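Local coordinates for protein triosephosphate isomerase (Toxoplasma gondii, PDB 5UPR) that probably catalyses the interconversion of D-glyceraldehyde 3-phosphate and dihydroxyacetone phosphate, a step of glycolysis and gluconeogenesis, as a homodimer, at residues Leu51-Val56 with Val67-Ser72; Val45-Ser50 with Trp97-His102; Gln149-Leu154 with His199-Asn204; Asp169-Ile174 with Arg203-Gln208. All coordinates share one frame; numbering follows the deposited sequence.

Interaction 1: residues Leu51-Val56 with Val67-Ser72; sequences LFISQV and VAAQDS
I53 and V56, one turn of helix 53-59 apart, turn their side chains onto strand 65-69 and meet V67, A68 and A69. I53 does most of the touching. Its CG1 stands anti to the carbonyl carbon (chi1 -70°), and the chain then runs on extended through chi2 of 171°, which reaches CD1 out from the helix to the backbone of A68 and A69. There I53 CD1 rests 3.9 Å from the CA of A69 and 4.1 Å from its CB, and it lies 3.7 Å from the carbonyl oxygen of A68. The other branch stays nearer the helix: I53 CG2 meets V67 CG2 at 4.1 Å, and the two side chains run obliquely to one another. V67 is shared between both helix residues, one methyl for each. Its CG1 packs against V56 CG1 at 3.6 Å, the closest approach between the segments, and the two valines pass alongside one another, pointing opposite ways. The helix and strand belong to the beta-alpha-beta unit 42-47, 53-59, 65-69 of the barrel. The dimer interface is close by: I53 also packs on L51 of the second subunit, and Q70, just past the strand, binds the backbone nitrogen of G83 of that subunit as well as A47 O and K17 O of its own chain. Between the two segments there is no hydrogen bond, and the A68 oxygen buried under I53 has no polar partner in the model. Shape and exclusion of water, rather than directional bonds, therefore hold this helix to its strand.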
loop_
_atom_site.group_PDB
_atom_site.type_symbol
_atom_site.label_atom_id
_atom_site.label_comp_id
_atom_site.label_asym_id
_atom_site.label_seq_id
_atom_site.Cartn_x
_atom_site.Cartn_y
_atom_site.Cartn_z
ATOM N N LEU A 51 -4.742 -6.832 0.260
ATOM C CA LEU A 51 -4.631 -8.245 -0.141
ATOM C C LEU A 51 -5.956 -9.022 -0.134
ATOM O O LEU A 51 -6.115 -9.948 -0.932
ATOM C CB LEU A 51 -3.650 -8.990 0.773
ATOM C CG LEU A 51 -2.184 -8.670 0.742
ATOM C CD1 LEU A 51 -1.411 -9.548 1.720
ATOM C CD2 LEU A 51 -1.558 -8.894 -0.687
ATOM N N PHE A 52 -6.880 -8.632 0.757
ATOM C CA PHE A 52 -8.139 -9.303 1.040
ATOM C C PHE A 52 -9.398 -8.596 0.463
ATOM O O PHE A 52 -10.512 -9.109 0.609
ATOM C CB PHE A 52 -8.302 -9.479 2.583
ATOM C CG PHE A 52 -7.175 -10.246 3.213
ATOM C CD1 PHE A 52 -7.046 -11.599 2.962
ATOM C CD2 PHE A 52 -6.161 -9.601 3.923
ATOM C CE1 PHE A 52 -5.963 -12.318 3.480
ATOM C CE2 PHE A 52 -5.092 -10.287 4.426
ATOM C CZ PHE A 52 -4.960 -11.660 4.201
ATOM N N ILE A 53 -9.237 -7.435 -0.166
ATOM C CA ILE A 53 -10.423 -6.713 -0.668
ATOM C C ILE A 53 -11.220 -7.524 -1.673
ATOM O O ILE A 53 -12.436 -7.555 -1.565
ATOM C CB ILE A 53 -10.053 -5.343 -1.256
ATOM C CG1 ILE A 53 -9.610 -4.407 -0.099
ATOM C CG2 ILE A 53 -11.262 -4.763 -1.953
ATOM C CD1 ILE A 53 -9.005 -3.083 -0.528
ATOM N N SER A 54 -10.545 -8.198 -2.627
ATOM C CA SER A 54 -11.325 -8.950 -3.633
ATOM C C SER A 54 -12.134 -10.096 -3.057
ATOM O O SER A 54 -13.251 -10.356 -3.511
ATOM C CB SER A 54 -10.468 -9.445 -4.800
ATOM O OG SER A 54 -9.663 -10.526 -4.386
ATOM N N GLN A 55 -11.603 -10.746 -2.028
ATOM C CA GLN A 55 -12.302 -11.820 -1.322
ATOM C C GLN A 55 -13.576 -11.272 -0.623
ATOM O O GLN A 55 -14.649 -11.891 -0.659
ATOM C CB GLN A 55 -11.362 -12.436 -0.264
ATOM C CG GLN A 55 -11.990 -13.518 0.626
ATOM C CD GLN A 55 -11.087 -13.987 1.763
ATOM O OE1 GLN A 55 -9.893 -13.774 1.753
ATOM N NE2 GLN A 55 -11.670 -14.612 2.742
ATOM N N VAL A 56 -13.439 -10.098 -0.008
ATOM C CA VAL A 56 -14.595 -9.472 0.627
ATOM C C VAL A 56 -15.639 -9.108 -0.438
ATOM O O VAL A 56 -16.837 -9.406 -0.266
ATOM C CB VAL A 56 -14.190 -8.217 1.435
ATOM C CG1 VAL A 56 -15.382 -7.510 1.998
ATOM C CG2 VAL A 56 -13.267 -8.581 2.569
ATOM N N VAL A 67 -17.005 -1.673 0.420
ATOM C CA VAL A 67 -15.590 -1.928 0.758
ATOM C C VAL A 67 -14.753 -0.685 0.487
ATOM O O VAL A 67 -15.095 0.137 -0.364
ATOM C CB VAL A 67 -15.008 -3.147 0.064
ATOM C CG1 VAL A 67 -15.914 -4.338 0.280
ATOM C CG2 VAL A 67 -14.913 -2.916 -1.440
ATOM N N ALA A 68 -13.664 -0.559 1.222
ATOM C CA ALA A 68 -12.688 0.523 1.087
ATOM C C ALA A 68 -11.252 0.028 1.070
ATOM O O ALA A 68 -10.948 -0.959 1.734
ATOM C CB ALA A 68 -12.813 1.496 2.237
ATOM N N ALA A 69 -10.359 0.763 0.410
ATOM C CA ALA A 69 -8.952 0.580 0.668
ATOM C C ALA A 69 -8.539 1.498 1.809
ATOM O O ALA A 69 -9.154 2.545 2.025
ATOM C CB ALA A 69 -8.129 0.896 -0.621
ATOM N N GLN A 70 -7.437 1.147 2.492
ATOM C CA GLN A 70 -6.889 1.921 3.632
ATOM C C GLN A 70 -5.976 3.096 3.246
ATOM O O GLN A 70 -5.499 3.810 4.169
ATOM C CB GLN A 70 -6.122 0.961 4.566
ATOM C CG GLN A 70 -7.003 -0.052 5.296
ATOM C CD GLN A 70 -6.205 -1.037 6.172
ATOM O OE1 GLN A 70 -5.016 -0.757 6.538
ATOM N NE2 GLN A 70 -6.846 -2.167 6.545
ATOM N N ASP A 71 -5.711 3.274 1.932
ATOM C CA ASP A 71 -4.835 4.343 1.427
ATOM C C ASP A 71 -5.041 4.333 -0.065
ATOM O O ASP A 71 -5.624 3.385 -0.623
ATOM C CB ASP A 71 -3.372 4.041 1.743
ATOM C CG ASP A 71 -2.386 5.177 1.390
ATOM O OD1 ASP A 71 -2.734 6.373 1.337
ATOM O OD2 ASP A 71 -1.209 4.812 1.111
ATOM N N SER A 72 -4.597 5.418 -0.701
ATOM C CA SER A 72 -4.681 5.576 -2.158
ATOM C C SER A 72 -3.534 6.497 -2.601
ATOM O O SER A 72 -3.215 7.421 -1.865
ATOM C CB SER A 72 -6.039 6.249 -2.385
ATOM O OG SER A 72 -6.301 6.225 -3.693
#

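Interaction 2: residues Val45-Ser50 with Trp97-His102; sequences VVAPPS and WVVLGH
The indole nitrogen NE1 of W97 is bound by the side-chain oxygen OE1 of Q66, and over the same indole lies V45, whose CG2 is 3.7 Å from that nitrogen. Between the two segments themselves the contact is wholly apolar. V45 CG2 makes a CH-pi contact with the five-membered ring of W97, 3.8 Å from its centroid and only 13° off the ring normal, so the methyl sits squarely over a face. The second branch, V45 CG1, touches the root of the indole, 4.0 Å from W97 CB. With CG1 anti to the valine's backbone N (chi1 174°) and CG2 beside it, both methyls reach the indole. The two side chains cross at about a right angle. Two residues further along both strands, A47 CB meets V99 CG2 at 4.2 Å. Strands 42-47 and 97-100 are not neighbours in the sheet: strand 65-69 runs between them, and V45, A47 and W97 all touch the small A68 on it. The contact thus spans the middle strand on the inside of the TIM barrel, where F11 of strand 10-15 meets W97 edge-to-face and I135 of strand 133-138 packs against the same indole.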
loop_
_atom_site.group_PDB
_atom_site.type_symbol
_atom_site.label_atom_id
_atom_site.label_comp_id
_atom_site.label_asym_id
_atom_site.label_seq_id
_atom_site.Cartn_x
_atom_site.Cartn_y
_atom_site.Cartn_z
ATOM N N VAL A 45 -19.124 0.929 5.924
ATOM C CA VAL A 45 -17.962 0.698 5.042
ATOM C C VAL A 45 -16.891 -0.073 5.820
ATOM O O VAL A 45 -16.614 0.284 6.970
ATOM C CB VAL A 45 -17.420 2.049 4.521
ATOM C CG1 VAL A 45 -16.130 1.871 3.716
ATOM C CG2 VAL A 45 -18.471 2.775 3.688
ATOM N N VAL A 46 -16.315 -1.109 5.223
ATOM C CA VAL A 46 -15.203 -1.847 5.835
ATOM C C VAL A 46 -13.937 -1.722 4.972
ATOM O O VAL A 46 -14.023 -1.772 3.729
ATOM C CB VAL A 46 -15.548 -3.298 6.152
ATOM C CG1 VAL A 46 -16.734 -3.341 7.114
ATOM C CG2 VAL A 46 -15.930 -4.061 4.933
ATOM N N ALA A 47 -12.803 -1.497 5.634
ATOM C CA ALA A 47 -11.545 -1.332 5.009
ATOM C C ALA A 47 -10.539 -2.476 5.400
ATOM O O ALA A 47 -9.739 -2.322 6.344
ATOM C CB ALA A 47 -10.963 0.030 5.352
ATOM N N PRO A 48 -10.572 -3.593 4.664
ATOM C CA PRO A 48 -9.594 -4.662 4.826
ATOM C C PRO A 48 -8.233 -4.264 4.283
ATOM O O PRO A 48 -8.154 -3.311 3.474
ATOM C CB PRO A 48 -10.156 -5.775 3.907
ATOM C CG PRO A 48 -11.490 -5.390 3.494
ATOM C CD PRO A 48 -11.489 -3.890 3.545
ATOM N N PRO A 49 -7.175 -4.981 4.678
ATOM C CA PRO A 49 -5.882 -4.785 4.003
ATOM C C PRO A 49 -6.078 -5.130 2.508
ATOM O O PRO A 49 -6.949 -5.985 2.161
ATOM C CB PRO A 49 -4.924 -5.823 4.694
ATOM C CG PRO A 49 -5.640 -6.215 5.952
ATOM C CD PRO A 49 -7.119 -6.059 5.660
ATOM N N SER A 50 -5.304 -4.481 1.654
ATOM C CA SER A 50 -5.549 -4.530 0.220
ATOM C C SER A 50 -5.529 -5.961 -0.342
ATOM O O SER A 50 -6.227 -6.263 -1.314
ATOM C CB SER A 50 -4.617 -3.624 -0.545
ATOM O OG SER A 50 -3.268 -3.999 -0.394
ATOM N N TRP A 97 -14.710 3.237 -1.944
ATOM C CA TRP A 97 -14.226 4.100 -0.893
ATOM C C TRP A 97 -12.738 3.948 -0.660
ATOM O O TRP A 97 -12.181 2.870 -0.840
ATOM C CB TRP A 97 -14.929 3.820 0.455
ATOM C CG TRP A 97 -16.329 4.277 0.494
ATOM C CD1 TRP A 97 -17.395 3.564 0.107
ATOM C CD2 TRP A 97 -16.841 5.527 0.974
ATOM N NE1 TRP A 97 -18.539 4.271 0.281
ATOM C CE2 TRP A 97 -18.240 5.503 0.772
ATOM C CE3 TRP A 97 -16.255 6.678 1.503
ATOM C CZ2 TRP A 97 -19.072 6.561 1.092
ATOM C CZ3 TRP A 97 -17.080 7.768 1.821
ATOM C CH2 TRP A 97 -18.462 7.687 1.629
ATOM N N VAL A 98 -12.127 5.026 -0.177
ATOM C CA VAL A 98 -10.785 4.998 0.362
ATOM C C VAL A 98 -10.693 5.792 1.684
ATOM O O VAL A 98 -11.376 6.812 1.828
ATOM C CB VAL A 98 -9.746 5.577 -0.606
ATOM C CG1 VAL A 98 -9.625 4.616 -1.775
ATOM C CG2 VAL A 98 -10.048 6.998 -1.075
ATOM N N VAL A 99 -9.819 5.325 2.578
ATOM C CA VAL A 99 -9.426 6.056 3.775
ATOM C C VAL A 99 -8.162 6.821 3.481
ATOM O O VAL A 99 -7.175 6.228 2.980
ATOM C CB VAL A 99 -9.170 5.087 4.941
ATOM C CG1 VAL A 99 -8.758 5.845 6.207
ATOM C CG2 VAL A 99 -10.427 4.160 5.197
ATOM N N LEU A 100 -8.162 8.144 3.750
ATOM C CA LEU A 100 -6.966 8.974 3.488
ATOM C C LEU A 100 -6.615 9.821 4.675
ATOM O O LEU A 100 -7.517 10.319 5.402
ATOM C CB LEU A 100 -7.247 9.858 2.272
ATOM C CG LEU A 100 -7.209 9.118 0.923
ATOM C CD1 LEU A 100 -7.481 10.055 -0.250
ATOM C CD2 LEU A 100 -5.847 8.468 0.722
ATOM N N GLY A 101 -5.334 10.030 4.873
ATOM C CA GLY A 101 -4.834 10.793 5.985
ATOM C C GLY A 101 -4.979 10.294 7.406
ATOM O O GLY A 101 -4.922 11.077 8.342
ATOM N N HIS A 102 -5.107 8.974 7.572
ATOM C CA HIS A 102 -5.087 8.397 8.886
ATOM C C HIS A 102 -3.862 8.871 9.656
ATOM O O HIS A 102 -2.756 8.929 9.064
ATOM C CB HIS A 102 -5.136 6.870 8.836
ATOM C CG HIS A 102 -5.568 6.256 10.131
ATOM N ND1 HIS A 102 -4.707 6.035 11.157
ATOM C CD2 HIS A 102 -6.798 5.920 10.583
ATOM C CE1 HIS A 102 -5.385 5.539 12.177
ATOM N NE2 HIS A 102 -6.658 5.456 11.857
#

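Interaction 3: residues Gln149-Leu154 with His199-Asn204; sequences QTQKVL and HRDIRN
L154 and I202 make the apolar part of this contact, where helix 150-164 lies beside helix 192-209. L154 CD1 touches I202 at two points, 4.1 Å from CG1 and 4.2 Å from CD1. The isoleucine's CG1 is turned beside its own backbone N (chi1 -70°), which swings that branch towards the leucine, and the two side chains cross at a slant. Both are buried, and both also rest on Y178 of strand 174-178, so the pair fills the layer between the helices and the barrel wall.

The polar part lies further out, where the helices face solvent. Q151 and D201 have the closest CA atoms of the two segments, 6.9 Å apart, yet their polar ends do not bond: Q151 NE2 is 6.2 Å from D201 OD2, and it is the aliphatic Q151 CG that faces this oxygen at 4.2 Å. A water makes the link instead. It accepts from Q151 NE2 at 3.2 Å and donates to the backbone oxygen of D201 at 2.8 Å, joining a side chain of one helix to the main chain of the other.

An apolar seam against the strands, with a water-bridged polar pair outside it, is the arrangement expected of adjacent helices in the outer layer of a TIM barrel, here the helices that follow strands 133-138 and 174-178.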
loop_
_atom_site.group_PDB
_atom_site.type_symbol
_atom_site.label_atom_id
_atom_site.label_comp_id
_atom_site.label_asym_id
_atom_site.label_seq_id
_atom_site.Cartn_x
_atom_site.Cartn_y
_atom_site.Cartn_z
ATOM N N GLN A 149 -5.129 24.523 21.009
ATOM C CA GLN A 149 -4.916 24.728 19.557
ATOM C C GLN A 149 -5.823 23.906 18.602
ATOM O O GLN A 149 -5.636 23.927 17.372
ATOM C CB GLN A 149 -3.440 24.437 19.230
ATOM C CG GLN A 149 -2.472 25.455 19.783
ATOM C CD GLN A 149 -1.068 25.052 19.425
ATOM O OE1 GLN A 149 -0.612 25.366 18.342
ATOM N NE2 GLN A 149 -0.473 24.200 20.235
ATOM N N THR A 150 -6.772 23.150 19.153
ATOM C CA THR A 150 -7.510 22.121 18.334
ATOM C C THR A 150 -8.153 22.784 17.106
ATOM O O THR A 150 -7.970 22.317 15.984
ATOM C CB THR A 150 -8.589 21.434 19.153
ATOM O OG1 THR A 150 -7.982 20.764 20.266
ATOM C CG2 THR A 150 -9.359 20.444 18.323
ATOM N N GLN A 151 -8.870 23.886 17.293
ATOM C CA GLN A 151 -9.564 24.499 16.145
ATOM C C GLN A 151 -8.572 25.004 15.080
ATOM O O GLN A 151 -8.814 24.832 13.910
ATOM C CB GLN A 151 -10.500 25.578 16.649
ATOM C CG GLN A 151 -11.537 26.059 15.692
ATOM C CD GLN A 151 -10.959 27.212 14.927
ATOM O OE1 GLN A 151 -9.949 27.834 15.337
ATOM N NE2 GLN A 151 -11.560 27.500 13.799
ATOM N N LYS A 152 -7.457 25.603 15.517
ATOM C CA LYS A 152 -6.417 26.061 14.599
ATOM C C LYS A 152 -5.834 24.907 13.795
ATOM O O LYS A 152 -5.710 24.967 12.591
ATOM C CB LYS A 152 -5.328 26.791 15.415
ATOM C CG LYS A 152 -4.057 27.188 14.683
ATOM C CD LYS A 152 -3.057 27.524 15.805
ATOM C CE LYS A 152 -1.747 28.128 15.439
ATOM N NZ LYS A 152 -1.038 27.674 14.178
ATOM N N VAL A 153 -5.509 23.816 14.491
ATOM C CA VAL A 153 -4.894 22.625 13.870
ATOM C C VAL A 153 -5.854 21.974 12.873
ATOM O O VAL A 153 -5.478 21.658 11.739
ATOM C CB VAL A 153 -4.389 21.656 14.967
ATOM C CG1 VAL A 153 -4.139 20.256 14.373
ATOM C CG2 VAL A 153 -3.125 22.247 15.571
ATOM N N LEU A 154 -7.095 21.758 13.273
ATOM C CA LEU A 154 -8.039 21.085 12.366
ATOM C C LEU A 154 -8.317 21.975 11.154
ATOM O O LEU A 154 -8.376 21.454 10.039
ATOM C CB LEU A 154 -9.351 20.737 13.106
ATOM C CG LEU A 154 -9.237 19.774 14.282
ATOM C CD1 LEU A 154 -10.600 19.558 14.933
ATOM C CD2 LEU A 154 -8.607 18.455 13.851
ATOM N N HIS A 199 -16.894 18.460 16.589
ATOM C CA HIS A 199 -17.561 18.181 15.340
ATOM C C HIS A 199 -18.317 19.441 14.843
ATOM O O HIS A 199 -18.337 19.720 13.656
ATOM C CB HIS A 199 -18.540 17.055 15.432
ATOM C CG HIS A 199 -17.927 15.688 15.405
ATOM N ND1 HIS A 199 -18.480 14.664 14.688
ATOM C CD2 HIS A 199 -16.849 15.169 16.036
ATOM C CE1 HIS A 199 -17.757 13.568 14.851
ATOM N NE2 HIS A 199 -16.779 13.834 15.690
ATOM N N ARG A 200 -18.905 20.186 15.735
ATOM C CA ARG A 200 -19.561 21.436 15.361
ATOM C C ARG A 200 -18.551 22.488 14.845
ATOM O O ARG A 200 -18.867 23.192 13.932
ATOM C CB ARG A 200 -20.406 21.962 16.520
ATOM C CG ARG A 200 -21.238 23.226 16.222
ATOM C CD ARG A 200 -22.042 23.066 14.968
ATOM N NE ARG A 200 -23.408 23.533 15.180
ATOM C CZ ARG A 200 -24.492 22.986 14.615
ATOM N NH1 ARG A 200 -24.414 21.966 13.714
ATOM N NH2 ARG A 200 -25.712 23.476 14.911
ATOM N N ASP A 201 -17.348 22.578 15.428
ATOM C CA ASP A 201 -16.284 23.395 14.909
ATOM C C ASP A 201 -15.879 22.975 13.488
ATOM O O ASP A 201 -15.622 23.816 12.667
ATOM C CB ASP A 201 -15.019 23.301 15.776
ATOM C CG ASP A 201 -15.121 24.006 17.119
ATOM O OD1 ASP A 201 -16.011 24.880 17.293
ATOM O OD2 ASP A 201 -14.215 23.719 17.940
ATOM N N ILE A 202 -15.799 21.685 13.235
ATOM C CA ILE A 202 -15.477 21.164 11.935
ATOM C C ILE A 202 -16.581 21.557 10.939
ATOM O O ILE A 202 -16.274 22.010 9.820
ATOM C CB ILE A 202 -15.268 19.628 11.966
ATOM C CG1 ILE A 202 -13.987 19.301 12.710
ATOM C CG2 ILE A 202 -15.301 19.047 10.526
ATOM C CD1 ILE A 202 -13.968 17.883 13.154
ATOM N N ARG A 203 -17.824 21.441 11.353
ATOM C CA ARG A 203 -18.962 21.825 10.472
ATOM C C ARG A 203 -18.996 23.342 10.223
ATOM O O ARG A 203 -19.278 23.746 9.122
ATOM C CB ARG A 203 -20.285 21.279 11.004
ATOM C CG ARG A 203 -21.403 21.207 9.966
ATOM C CD ARG A 203 -22.704 20.594 10.497
ATOM N NE ARG A 203 -22.475 19.247 11.071
ATOM C CZ ARG A 203 -22.252 18.134 10.382
ATOM N NH1 ARG A 203 -22.248 18.115 9.071
ATOM N NH2 ARG A 203 -22.023 17.001 11.040
ATOM N N ASN A 204 -18.623 24.145 11.204
ATOM C CA ASN A 204 -18.546 25.605 11.039
ATOM C C ASN A 204 -17.398 25.905 10.087
ATOM O O ASN A 204 -17.519 26.841 9.304
ATOM C CB ASN A 204 -18.334 26.400 12.340
ATOM C CG ASN A 204 -19.511 26.337 13.304
ATOM O OD1 ASN A 204 -20.646 26.035 12.920
ATOM N ND2 ASN A 204 -19.223 26.594 14.598
HETATM O O HOH W 1 -14.403 26.317 13.040
#

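Interaction 4: residues Asp169-Ile174 with Arg203-Gln208; sequences DAWKSI and RNWLAQ
W171 reaches across to W205 and L206 of helix 192-209, and the contact is carried by these three side chains. The aromatic part is a meeting of six-membered rings without stacking. W171 CH2 comes to the edge of the W205 ring, near its plane, 4.0 Å from CZ3 and 4.2 Å from CH2 of W205. The side chains cross at about a right angle, and W205 approaches the W171 ring obliquely. W205 can offer this edge because its CG stands anti to the backbone N (chi1 -178°), sending the indole out along the helix flank.

The aliphatic part comes from L206. Its CD2 lies 3.7 Å from W171 CZ3 and 3.9 Å from W171 CE3. The same methyl sits in plane at the edge of the W205 ring, so it fills the angle where the two indoles meet. On its own side, W171 has the CD1 of I174 over one face, 3.7 Å above the plane.

No hydrogen bond passes between the segments. The polar atom of the buried indole, W171 NE1, is satisfied by the backbone oxygen of V165, which ties the tryptophan to the chain just after helix 150-164.

W171 belongs to the 3-10 turn that leads into strand 174-178, and its ring is inserted among three helices. V161 of helix 150-164 and V214 of helix 212-217 touch it as well, while W205 packs over S155 and L158 of helix 150-164 and L206 rests on A215 of helix 212-217.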
loop_
_atom_site.group_PDB
_atom_site.type_symbol
_atom_site.label_atom_id
_atom_site.label_comp_id
_atom_site.label_asym_id
_atom_site.label_seq_id
_atom_site.Cartn_x
_atom_site.Cartn_y
_atom_site.Cartn_z
ATOM N N ASP A 169 -18.435 21.279 -5.309
ATOM C CA ASP A 169 -19.183 20.088 -5.736
ATOM C C ASP A 169 -18.418 18.779 -5.423
ATOM O O ASP A 169 -19.058 17.756 -5.158
ATOM C CB ASP A 169 -19.451 20.104 -7.260
ATOM C CG ASP A 169 -20.349 18.913 -7.716
ATOM O OD1 ASP A 169 -21.487 18.818 -7.160
ATOM O OD2 ASP A 169 -19.905 18.053 -8.552
ATOM N N ALA A 170 -17.075 18.812 -5.471
ATOM C CA ALA A 170 -16.295 17.606 -5.260
ATOM C C ALA A 170 -16.461 17.039 -3.829
ATOM O O ALA A 170 -16.357 15.809 -3.606
ATOM C CB ALA A 170 -14.818 17.877 -5.599
ATOM N N TRP A 171 -16.726 17.960 -2.885
ATOM C CA TRP A 171 -16.872 17.623 -1.494
ATOM C C TRP A 171 -18.108 16.760 -1.187
ATOM O O TRP A 171 -18.204 16.221 -0.053
ATOM C CB TRP A 171 -16.894 18.896 -0.616
ATOM C CG TRP A 171 -15.534 19.501 -0.493
ATOM C CD1 TRP A 171 -14.856 20.131 -1.462
ATOM C CD2 TRP A 171 -14.710 19.514 0.665
ATOM N NE1 TRP A 171 -13.645 20.540 -0.977
ATOM C CE2 TRP A 171 -13.530 20.176 0.324
ATOM C CE3 TRP A 171 -14.850 19.006 1.947
ATOM C CZ2 TRP A 171 -12.480 20.370 1.211
ATOM C CZ3 TRP A 171 -13.836 19.230 2.875
ATOM C CH2 TRP A 171 -12.636 19.858 2.487
ATOM N N LYS A 172 -19.033 16.596 -2.162
ATOM C CA LYS A 172 -20.137 15.646 -2.012
ATOM C C LYS A 172 -19.743 14.238 -1.614
ATOM O O LYS A 172 -20.485 13.556 -0.884
ATOM C CB LYS A 172 -21.013 15.601 -3.250
ATOM C CG LYS A 172 -20.405 14.944 -4.482
ATOM C CD LYS A 172 -21.204 15.428 -5.732
ATOM C CE LYS A 172 -21.258 14.559 -6.971
ATOM N NZ LYS A 172 -19.886 14.188 -7.265
ATOM N N SER A 173 -18.576 13.796 -2.053
ATOM C CA SER A 173 -18.137 12.413 -1.821
ATOM C C SER A 173 -17.073 12.313 -0.729
ATOM O O SER A 173 -16.308 11.327 -0.707
ATOM C CB SER A 173 -17.575 11.908 -3.139
ATOM O OG SER A 173 -18.561 11.913 -4.143
ATOM N N ILE A 174 -17.002 13.307 0.161
ATOM C CA ILE A 174 -16.165 13.284 1.365
ATOM C C ILE A 174 -16.998 13.062 2.636
ATOM O O ILE A 174 -18.065 13.608 2.768
ATOM C CB ILE A 174 -15.375 14.592 1.505
ATOM C CG1 ILE A 174 -14.259 14.627 0.425
ATOM C CG2 ILE A 174 -14.768 14.788 2.870
ATOM C CD1 ILE A 174 -13.527 15.917 0.373
ATOM N N ARG A 203 -17.824 21.441 11.353
ATOM C CA ARG A 203 -18.962 21.825 10.472
ATOM C C ARG A 203 -18.996 23.342 10.223
ATOM O O ARG A 203 -19.278 23.746 9.122
ATOM C CB ARG A 203 -20.285 21.279 11.004
ATOM C CG ARG A 203 -21.403 21.207 9.966
ATOM C CD ARG A 203 -22.704 20.594 10.497
ATOM N NE ARG A 203 -22.475 19.247 11.071
ATOM C CZ ARG A 203 -22.252 18.134 10.382
ATOM N NH1 ARG A 203 -22.248 18.115 9.071
ATOM N NH2 ARG A 203 -22.023 17.001 11.040
ATOM N N ASN A 204 -18.623 24.145 11.204
ATOM C CA ASN A 204 -18.546 25.605 11.039
ATOM C C ASN A 204 -17.398 25.905 10.087
ATOM O O ASN A 204 -17.519 26.841 9.304
ATOM C CB ASN A 204 -18.334 26.400 12.340
ATOM C CG ASN A 204 -19.511 26.337 13.304
ATOM O OD1 ASN A 204 -20.646 26.035 12.920
ATOM N ND2 ASN A 204 -19.223 26.594 14.598
ATOM N N TRP A 205 -16.309 25.128 10.122
ATOM C CA TRP A 205 -15.236 25.318 9.167
ATOM C C TRP A 205 -15.748 25.074 7.744
ATOM O O TRP A 205 -15.458 25.887 6.851
ATOM C CB TRP A 205 -13.985 24.429 9.470
ATOM C CG TRP A 205 -12.863 24.695 8.488
ATOM C CD1 TRP A 205 -11.847 25.627 8.611
ATOM C CD2 TRP A 205 -12.698 24.100 7.198
ATOM N NE1 TRP A 205 -11.088 25.632 7.467
ATOM C CE2 TRP A 205 -11.556 24.678 6.603
ATOM C CE3 TRP A 205 -13.397 23.093 6.500
ATOM C CZ2 TRP A 205 -11.167 24.362 5.301
ATOM C CZ3 TRP A 205 -12.956 22.759 5.187
ATOM C CH2 TRP A 205 -11.845 23.358 4.650
ATOM N N LEU A 206 -16.485 23.945 7.512
ATOM C CA LEU A 206 -17.020 23.652 6.187
ATOM C C LEU A 206 -17.874 24.821 5.687
ATOM O O LEU A 206 -17.797 25.190 4.525
ATOM C CB LEU A 206 -17.810 22.365 6.164
ATOM C CG LEU A 206 -17.035 21.078 6.410
ATOM C CD1 LEU A 206 -17.996 19.920 6.722
ATOM C CD2 LEU A 206 -16.201 20.776 5.206
ATOM N N ALA A 207 -18.706 25.361 6.557
ATOM C CA ALA A 207 -19.633 26.411 6.188
ATOM C C ALA A 207 -18.940 27.693 5.734
ATOM O O ALA A 207 -19.408 28.315 4.849
ATOM C CB ALA A 207 -20.633 26.734 7.339
ATOM N N GLN A 208 -17.874 28.081 6.429
ATOM C CA GLN A 208 -17.105 29.339 6.151
ATOM C C GLN A 208 -16.144 29.152 4.980
ATOM O O GLN A 208 -16.020 30.043 4.194
ATOM C CB GLN A 208 -16.354 29.815 7.423
ATOM C CG GLN A 208 -15.018 30.600 7.328
ATOM C CD GLN A 208 -15.166 32.069 7.421
ATOM O OE1 GLN A 208 -15.900 32.568 8.310
ATOM N NE2 GLN A 208 -14.446 32.807 6.567
#

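Interactions 1 and 2 meet around strand 65-69: the first packs a helix on its V67-A69 run, the second passes over its inner side, and backbone bonding between A68 and V46 joins them. Interactions 3 and 4 lie about 13 Å apart between centres, both on helix 192-209, and are on the opposite side of the chain's centre from interaction 1. Interaction 2 is the most central, about 7 Å from that centre, and has a CH-pi contact; interactions 1 and 4 are buried further out, with aliphatic and mixed aromatic packing. Interaction 3 is the most exposed, and only there does a water bridge the segments. Interactions 1 and 2 alone adjoin the second subunit.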